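Side-chain contacts in citrate lyase (Yersinia pestis, PDB 3QLL), which is a putative citrate lyase beta subunit, similar to CitE, that probably binds magnesium and probably acts as a lyase: residues 78-81 / 82-85; 191-194 / 195-199; 259-262 / 263-267. All blocks are in the same frame, centred on the assembly; numbering follows the deposited sequence.

Interaction 1. Residues 78-81 / 82-85; sequences VSQA and DKEQ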
ATOM      1  N   VAL A  78       8.799   3.299 -31.416  1.00 80.27           N
ATOM      2  CA  VAL A  78       9.844   3.436 -32.425  1.00 79.43           C
ATOM      3  C   VAL A  78      10.869   2.308 -32.295  1.00 82.37           C
ATOM      4  O   VAL A  78      11.408   2.073 -31.214  1.00 84.43           O
ATOM      5  CB  VAL A  78      10.567   4.790 -32.306  1.00 84.18           C
ATOM      6  CG1 VAL A  78      11.578   4.932 -33.426  1.00 68.88           C
ATOM      7  CG2 VAL A  78       9.576   5.922 -32.371  1.00 75.77           C
ATOM      8  N   SER A  79      11.140   1.610 -33.393  1.00 91.43           N
ATOM      9  CA  SER A  79      12.173   0.576 -33.412  1.00 94.60           C
ATOM     10  C   SER A  79      13.539   1.191 -33.147  1.00 92.98           C
ATOM     11  O   SER A  79      13.724   2.388 -33.337  1.00 95.62           O
ATOM     12  CB  SER A  79      12.193  -0.130 -34.764  1.00 92.44           C
ATOM     13  OG  SER A  79      12.879   0.679 -35.695  1.00 90.95           O
ATOM     14  N   GLN A  80      14.513   0.363 -32.796  1.00 84.95           N
ATOM     15  CA  GLN A  80      15.850   0.864 -32.527  1.00 88.30           C
ATOM     16  C   GLN A  80      16.510   1.406 -33.797  1.00 96.21           C
ATOM     17  O   GLN A  80      17.293   2.371 -33.764  1.00 99.01           O
ATOM     18  CB  GLN A  80      16.727  -0.220 -31.899  1.00 93.73           C
ATOM     19  CG  GLN A  80      18.025   0.317 -31.306  1.00102.06           C
ATOM     20  CD  GLN A  80      17.829   0.883 -29.894  1.00100.56           C
ATOM     21  OE1 GLN A  80      16.703   1.022 -29.403  1.00 98.43           O
ATOM     22  NE2 GLN A  80      18.933   1.248 -29.258  1.00104.38           N
ATOM     23  N   ALA A  81      16.191   0.806 -34.937  1.00106.14           N
ATOM     24  CA  ALA A  81      16.787   1.266 -36.194  1.00105.67           C
ATOM     25  C   ALA A  81      16.245   2.640 -36.597  1.00104.43           C
ATOM     26  O   ALA A  81      16.870   3.374 -37.354  1.00 93.94           O
ATOM     27  CB  ALA A  81      16.544   0.243 -37.296  1.00102.21           C
ATOM     28  N   ASP A  82      15.080   2.978 -36.070  1.00105.25           N
ATOM     29  CA  ASP A  82      14.348   4.148 -36.517  1.00102.87           C
ATOM     30  C   ASP A  82      14.569   5.389 -35.597  1.00 90.54           C
ATOM     31  O   ASP A  82      13.989   6.454 -35.829  1.00 92.52           O
ATOM     32  CB  ASP A  82      12.858   3.793 -36.626  1.00106.58           C
ATOM     33  CG  ASP A  82      12.436   3.494 -38.079  1.00113.26           C
ATOM     34  OD1 ASP A  82      12.548   4.423 -38.923  1.00111.96           O
ATOM     35  OD2 ASP A  82      12.029   2.343 -38.393  1.00108.08           O
ATOM     36  N   LYS A  83      15.403   5.232 -34.573  1.00 79.64           N
ATOM     37  CA  LYS A  83      15.580   6.247 -33.527  1.00 87.27           C
ATOM     38  C   LYS A  83      16.146   7.550 -34.117  1.00 86.83           C
ATOM     39  O   LYS A  83      15.709   8.635 -33.765  1.00 81.80           O
ATOM     40  CB  LYS A  83      16.474   5.745 -32.365  1.00 78.10           C
ATOM     41  CG  LYS A  83      15.979   4.546 -31.578  1.00 71.33           C
ATOM     42  CD  LYS A  83      14.759   4.852 -30.750  1.00 71.55           C
ATOM     43  CE  LYS A  83      14.311   3.606 -30.023  1.00 70.00           C
ATOM     44  NZ  LYS A  83      13.112   3.829 -29.185  1.00 74.61           N
ATOM     45  N   GLU A  84      17.127   7.428 -35.009  1.00 85.51           N
ATOM     46  CA  GLU A  84      17.685   8.623 -35.630  1.00 85.06           C
ATOM     47  C   GLU A  84      16.661   9.274 -36.557  1.00 83.72           C
ATOM     48  O   GLU A  84      16.453  10.491 -36.527  1.00 77.45           O
ATOM     49  CB  GLU A  84      18.967   8.310 -36.394  1.00 82.89           C
ATOM     50  CG  GLU A  84      19.665   9.553 -36.912  1.00 92.05           C
ATOM     51  CD  GLU A  84      20.362  10.362 -35.828  1.00117.01           C
ATOM     52  OE1 GLU A  84      21.132   9.775 -35.031  1.00129.36           O
ATOM     53  OE2 GLU A  84      20.132  11.587 -35.749  1.00122.43           O
ATOM     54  N   GLN A  85      16.055   8.451 -37.406  1.00 88.38           N
ATOM     55  CA  GLN A  85      14.963   8.888 -38.256  1.00102.02           C
ATOM     56  C   GLN A  85      13.897   9.637 -37.408  1.00 90.55           C
ATOM     57  O   GLN A  85      13.710  10.843 -37.570  1.00 87.06           O
ATOM     58  CB  GLN A  85      14.330   7.682 -38.948  1.00113.29           C
ATOM     59  CG  GLN A  85      13.280   8.030 -39.984  1.00129.03           C
ATOM     60  CD  GLN A  85      13.931   8.484 -41.292  1.00141.69           C
ATOM     61  OE1 GLN A  85      14.576   7.694 -41.989  1.00144.11           O
ATOM     62  NE2 GLN A  85      13.780   9.764 -41.616  1.00145.68           N
TER
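Lys83 folds back along the turn that precedes its helix and brings its ammonium nitrogen to the carbonyl of Val78. The NZ to Val78 O bond is 3.2 Å long, and NZ stands above the carbonyl plane, 37° out of it. Lys83 is buried, and its NZ is well supplied with acceptors. Its strongest partner is Asn109 OD1. The carbonyl oxygens of Leu74 and Glu75 also accept from it, so its three hydrogens are shared among four acceptors. A bend at chi2 (-69°) followed by an extended end carries CG and CD past Ser79 O and puts NZ at Val78 O. On the way, Lys83 CE passes Gln80 OE1 at 3.6 Å.

Just ahead of Lys83, Asp82 N gives its hydrogen to Ser79 O at 3.1 Å. A weak bond also runs from Asp82 N to Ser79 OG at 3.2 Å, with a bent N-H...O angle of 124°. Ser79 OG in turn gives a weak bond to Asp82 OD2 at 3.3 Å. Beside them, Val78 CG1 packs on Asp82 CB at 3.6 Å, the two side chains crossing at about a right angle. These bonds hold the turn that leads from the loop after strand 69-73 into helix 83-91, a beta-to-alpha connection of a TIM barrel.

Interaction 2. Residues 191-194 / 195-199; sequences ADMA and ADIGA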
ATOM      1  N   ALA A 191       1.866  -1.379 -17.878  1.00 42.04           N
ATOM      2  CA  ALA A 191       2.406  -2.563 -18.582  1.00 44.69           C
ATOM      3  C   ALA A 191       3.855  -2.878 -18.118  1.00 51.35           C
ATOM      4  O   ALA A 191       4.194  -4.031 -17.917  1.00 49.35           O
ATOM      5  CB  ALA A 191       2.338  -2.387 -20.111  1.00 47.01           C
ATOM      6  N   ASP A 192       4.716  -1.866 -18.000  1.00 49.94           N
ATOM      7  CA  ASP A 192       6.073  -2.118 -17.480  1.00 45.53           C
ATOM      8  C   ASP A 192       6.110  -2.449 -15.987  1.00 45.22           C
ATOM      9  O   ASP A 192       6.891  -3.308 -15.547  1.00 44.27           O
ATOM     10  CB  ASP A 192       6.998  -0.947 -17.802  1.00 49.47           C
ATOM     11  CG  ASP A 192       7.480  -0.974 -19.255  1.00 68.09           C
ATOM     12  OD1 ASP A 192       7.772  -2.080 -19.752  1.00 73.73           O
ATOM     13  OD2 ASP A 192       7.541   0.089 -19.915  1.00 84.02           O
HETATM   14  N   MSE A 193       5.248  -1.777 -15.225  1.00 42.93           N
HETATM   15  CA  MSE A 193       5.085  -2.001 -13.780  1.00 39.56           C
HETATM   16  C   MSE A 193       4.687  -3.468 -13.498  1.00 40.98           C
HETATM   17  O   MSE A 193       5.340  -4.152 -12.715  1.00 50.53           O
HETATM   18  CB  MSE A 193       4.038  -1.028 -13.205  1.00 37.54           C
HETATM   19  CG  MSE A 193       3.873  -1.096 -11.647  1.00 36.73           C
HETATM   20 SE   MSE A 193       5.585  -0.465 -10.873  1.00 72.58          SE
HETATM   21  CE  MSE A 193       5.293   1.493 -11.072  1.00 43.88           C
ATOM     22  N   ALA A 194       3.654  -3.953 -14.195  1.00 49.27           N
ATOM     23  CA  ALA A 194       3.239  -5.363 -14.086  1.00 48.86           C
ATOM     24  C   ALA A 194       4.368  -6.316 -14.475  1.00 48.31           C
ATOM     25  O   ALA A 194       4.648  -7.284 -13.756  1.00 49.84           O
ATOM     26  CB  ALA A 194       1.991  -5.628 -14.967  1.00 44.11           C
ATOM     27  N   ALA A 195       5.076  -5.982 -15.548  1.00 46.90           N
ATOM     28  CA  ALA A 195       6.164  -6.831 -16.011  1.00 57.35           C
ATOM     29  C   ALA A 195       7.330  -6.819 -15.027  1.00 49.59           C
ATOM     30  O   ALA A 195       7.899  -7.848 -14.763  1.00 52.36           O
ATOM     31  CB  ALA A 195       6.638  -6.390 -17.423  1.00 54.83           C
ATOM     32  N   ASP A 196       7.636  -5.669 -14.451  1.00 47.33           N
ATOM     33  CA  ASP A 196       8.742  -5.528 -13.481  1.00 47.30           C
ATOM     34  C   ASP A 196       8.434  -6.317 -12.197  1.00 47.24           C
ATOM     35  O   ASP A 196       9.292  -6.911 -11.577  1.00 56.40           O
ATOM     36  CB  ASP A 196       8.983  -4.031 -13.170  1.00 48.47           C
ATOM     37  CG  ASP A 196      10.406  -3.717 -12.677  1.00 59.95           C
ATOM     38  OD1 ASP A 196      11.375  -4.241 -13.263  1.00 67.32           O
ATOM     39  OD2 ASP A 196      10.582  -2.894 -11.755  1.00 58.95           O
ATOM     40  N   ILE A 197       7.172  -6.352 -11.830  1.00 54.18           N
ATOM     41  CA  ILE A 197       6.708  -7.025 -10.623  1.00 45.91           C
ATOM     42  C   ILE A 197       6.534  -8.527 -10.951  1.00 55.74           C
ATOM     43  O   ILE A 197       6.581  -9.383 -10.069  1.00 64.37           O
ATOM     44  CB  ILE A 197       5.351  -6.387 -10.157  1.00 59.34           C
ATOM     45  CG1 ILE A 197       5.585  -4.983  -9.618  1.00 65.08           C
ATOM     46  CG2 ILE A 197       4.614  -7.214  -9.155  1.00 68.13           C
ATOM     47  CD1 ILE A 197       4.301  -4.179  -9.510  1.00 73.01           C
ATOM     48  N   GLY A 198       6.259  -8.853 -12.207  1.00 51.50           N
ATOM     49  CA  GLY A 198       5.946 -10.225 -12.561  1.00 52.11           C
ATOM     50  C   GLY A 198       4.463 -10.486 -12.404  1.00 63.11           C
ATOM     51  O   GLY A 198       4.041 -11.633 -12.242  1.00 53.12           O
ATOM     52  N   ALA A 199       3.688  -9.398 -12.397  1.00 58.67           N
ATOM     53  CA  ALA A 199       2.246  -9.465 -12.187  1.00 55.63           C
ATOM     54  C   ALA A 199       1.465  -9.321 -13.494  1.00 56.15           C
ATOM     55  O   ALA A 199       2.013  -8.858 -14.494  1.00 62.14           O
ATOM     56  CB  ALA A 199       1.820  -8.373 -11.203  1.00 45.53           C
TER
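Met193, a selenomethionine, has CG anti to its backbone N (chi1 -175°), which sets CG beside the carbonyl carbon, on the side where Ile197 arrives. In Ile197, CG1 lies beside its own backbone N (chi1 -70°) and the chain is extended at chi2, so that CD1 reaches back along the helix. The two meet one turn apart, with Met193 CG 3.8 Å from Ile197 CD1, and their side chains run at a slant to each other. The isoleucine also lies over the backbone: its CG1 is 3.2 Å from Met193 O, the carbonyl that accepts from Ile197 N at 3.0 Å.

Beyond this pair the helix ends in a Schellman motif. Gly198 is the C-prime residue, with a positive phi of 88°. Ala199 N bonds to Ala194 O at 2.7 Å, and Gly198 N makes a weak bond to Ala195 O. Ala194 O also receives weak bonds from Gly198 N and Ile197 N.

Asp192 belongs to the predicted magnesium site, and its carboxylate lies close to that of Glu165. Its backbone oxygen, Asp192 O, accepts from Asp196 N at 2.7 Å. The carboxylate of Asp196 is held separately, with OD2 accepting from Val167 N. Met193 packs on Leu170 and Leu206, while Ile197 touches Val167 and also Val214 of the second subunit.

Interaction 3. Residues 259-262 / 263-267; sequences AQIS and TINTL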
ATOM      1  N   ALA A 259      -9.129   6.413 -31.247  1.00 59.55           N
ATOM      2  CA  ALA A 259     -10.487   5.928 -30.952  1.00 68.94           C
ATOM      3  C   ALA A 259     -10.826   5.985 -29.450  1.00 65.77           C
ATOM      4  O   ALA A 259     -12.004   6.008 -29.054  1.00 68.67           O
ATOM      5  CB  ALA A 259     -10.658   4.510 -31.465  1.00 63.74           C
ATOM      6  N   GLN A 260      -9.791   5.965 -28.619  1.00 52.46           N
ATOM      7  CA  GLN A 260     -10.000   5.966 -27.186  1.00 61.07           C
ATOM      8  C   GLN A 260     -10.267   7.374 -26.675  1.00 60.54           C
ATOM      9  O   GLN A 260     -10.885   7.532 -25.615  1.00 61.87           O
ATOM     10  CB  GLN A 260      -8.783   5.363 -26.463  1.00 61.75           C
ATOM     11  CG  GLN A 260      -8.508   3.906 -26.745  1.00 53.20           C
ATOM     12  CD  GLN A 260      -7.229   3.416 -26.073  1.00 54.25           C
ATOM     13  OE1 GLN A 260      -6.275   4.188 -25.869  1.00 53.57           O
ATOM     14  NE2 GLN A 260      -7.199   2.136 -25.725  1.00 54.47           N
ATOM     15  N   ILE A 261      -9.898   8.373 -27.479  1.00 55.56           N
ATOM     16  CA  ILE A 261      -9.851   9.757 -27.009  1.00 67.57           C
ATOM     17  C   ILE A 261     -11.196  10.311 -26.559  1.00 72.76           C
ATOM     18  O   ILE A 261     -11.280  10.946 -25.510  1.00 73.10           O
ATOM     19  CB  ILE A 261      -9.235  10.708 -28.073  1.00 63.21           C
ATOM     20  CG1 ILE A 261      -7.777  10.333 -28.328  1.00 63.52           C
ATOM     21  CG2 ILE A 261      -9.267  12.160 -27.605  1.00 67.89           C
ATOM     22  CD1 ILE A 261      -6.944  10.361 -27.102  1.00 67.07           C
ATOM     23  N   SER A 262     -12.240  10.093 -27.353  1.00 79.06           N
ATOM     24  CA  SER A 262     -13.543  10.661 -27.032  1.00 80.41           C
ATOM     25  C   SER A 262     -14.085  10.034 -25.737  1.00 67.26           C
ATOM     26  O   SER A 262     -14.643  10.729 -24.887  1.00 65.64           O
ATOM     27  CB  SER A 262     -14.538  10.469 -28.201  1.00 78.84           C
ATOM     28  OG  SER A 262     -15.133   9.184 -28.236  1.00 80.63           O
ATOM     29  N   THR A 263     -13.915   8.727 -25.589  1.00 57.77           N
ATOM     30  CA  THR A 263     -14.319   8.047 -24.356  1.00 60.11           C
ATOM     31  C   THR A 263     -13.635   8.635 -23.113  1.00 59.38           C
ATOM     32  O   THR A 263     -14.302   8.939 -22.115  1.00 57.75           O
ATOM     33  CB  THR A 263     -13.990   6.538 -24.435  1.00 61.80           C
ATOM     34  OG1 THR A 263     -14.716   5.944 -25.536  1.00 62.89           O
ATOM     35  CG2 THR A 263     -14.394   5.846 -23.176  1.00 50.95           C
ATOM     36  N   ILE A 264     -12.327   8.848 -23.204  1.00 50.79           N
ATOM     37  CA  ILE A 264     -11.552   9.359 -22.093  1.00 51.18           C
ATOM     38  C   ILE A 264     -11.958  10.819 -21.799  1.00 62.38           C
ATOM     39  O   ILE A 264     -12.135  11.211 -20.635  1.00 67.02           O
ATOM     40  CB  ILE A 264     -10.046   9.277 -22.372  1.00 49.82           C
ATOM     41  CG1 ILE A 264      -9.564   7.820 -22.322  1.00 62.78           C
ATOM     42  CG2 ILE A 264      -9.283  10.151 -21.397  1.00 43.75           C
ATOM     43  CD1 ILE A 264      -8.116   7.620 -22.826  1.00 59.18           C
ATOM     44  N   ASN A 265     -12.085  11.629 -22.847  1.00 58.75           N
ATOM     45  CA  ASN A 265     -12.529  13.007 -22.688  1.00 62.68           C
ATOM     46  C   ASN A 265     -13.852  13.163 -21.976  1.00 65.22           C
ATOM     47  O   ASN A 265     -13.972  13.904 -20.996  1.00 68.87           O
ATOM     48  CB  ASN A 265     -12.596  13.705 -24.046  1.00 60.71           C
ATOM     49  CG  ASN A 265     -11.221  14.081 -24.546  1.00 67.15           C
ATOM     50  OD1 ASN A 265     -10.263  14.062 -23.777  1.00 66.63           O
ATOM     51  ND2 ASN A 265     -11.116  14.460 -25.808  1.00 70.12           N
ATOM     52  N   THR A 266     -14.829  12.414 -22.447  1.00 66.25           N
ATOM     53  CA  THR A 266     -16.168  12.466 -21.898  1.00 71.00           C
ATOM     54  C   THR A 266     -16.222  12.100 -20.427  1.00 73.72           C
ATOM     55  O   THR A 266     -16.844  12.811 -19.640  1.00 76.15           O
ATOM     56  CB  THR A 266     -17.121  11.542 -22.673  1.00 70.25           C
ATOM     57  OG1 THR A 266     -17.091  11.891 -24.058  1.00 74.46           O
ATOM     58  CG2 THR A 266     -18.526  11.668 -22.122  1.00 66.57           C
ATOM     59  N   LEU A 267     -15.562  10.996 -20.071  1.00 71.70           N
ATOM     60  CA  LEU A 267     -15.611  10.448 -18.710  1.00 70.86           C
ATOM     61  C   LEU A 267     -14.878  11.331 -17.668  1.00 62.84           C
ATOM     62  O   LEU A 267     -15.196  11.295 -16.478  1.00 69.82           O
ATOM     63  CB  LEU A 267     -15.062   9.000 -18.683  1.00 59.12           C
ATOM     64  CG  LEU A 267     -15.967   7.950 -19.373  1.00 56.81           C
ATOM     65  CD1 LEU A 267     -15.377   6.542 -19.333  1.00 55.80           C
ATOM     66  CD2 LEU A 267     -17.350   7.933 -18.763  1.00 57.66           C
TER
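Ile261 and Asn265 lie side by side one turn apart and point the same way. Ile261 CG2 touches Asn265 ND2 at 3.5 Å. Asn265 has CG beside its backbone N (chi1 -76°), which lays CG 3.3 Å from Ile261 O. The same carbonyl accepts from Asn265 N at 2.9 Å. The outer end of the amide is fixed by other partners: OD1 bonds to Ser47 OG, and ND2 makes a weak bond to Gly66 O. Next to this pair, Ile264 is buried, and its N bonds to Gln260 O at 3.1 Å.

The other side is more open. Ser262 and Thr266 are exposed, and they meet through backbone and hydroxyl rather than through apolar packing. Ser262 O accepts from Thr266 OG1 at 2.8 Å and from Thr266 N at 3.0 Å. The two donors come from opposite faces of the carbonyl plane.

The buried side of this short helix rests on the barrel where its first and last strands adjoin. Ile261 and Ile264 touch Ser47 of strand 47-52 and Ala255 of strand 252-255. Gln260 and Thr263 pack on Leu238 of helix 235-248.

How the interactions relate
The three contacts come one after another along the chain, on helices and connections that follow strands of one eight-stranded TIM barrel. Interaction 1 leads from the second strand into helix 83-91. Interaction 2 lies on helix 190-197, after the sixth strand, and interaction 3 on helix 261-267, after the eighth. Their centres are 25 to 30 Å apart, and none touches another. Interaction 2 contains a predicted magnesium ligand, and Val78 of interaction 1 is about 8 Å by side chain from Arg107, a predicted substrate residue. Both therefore probably border the active site. Interaction 3 lies away from it and packs the helix after the last strand. Only interaction 2 meets another subunit.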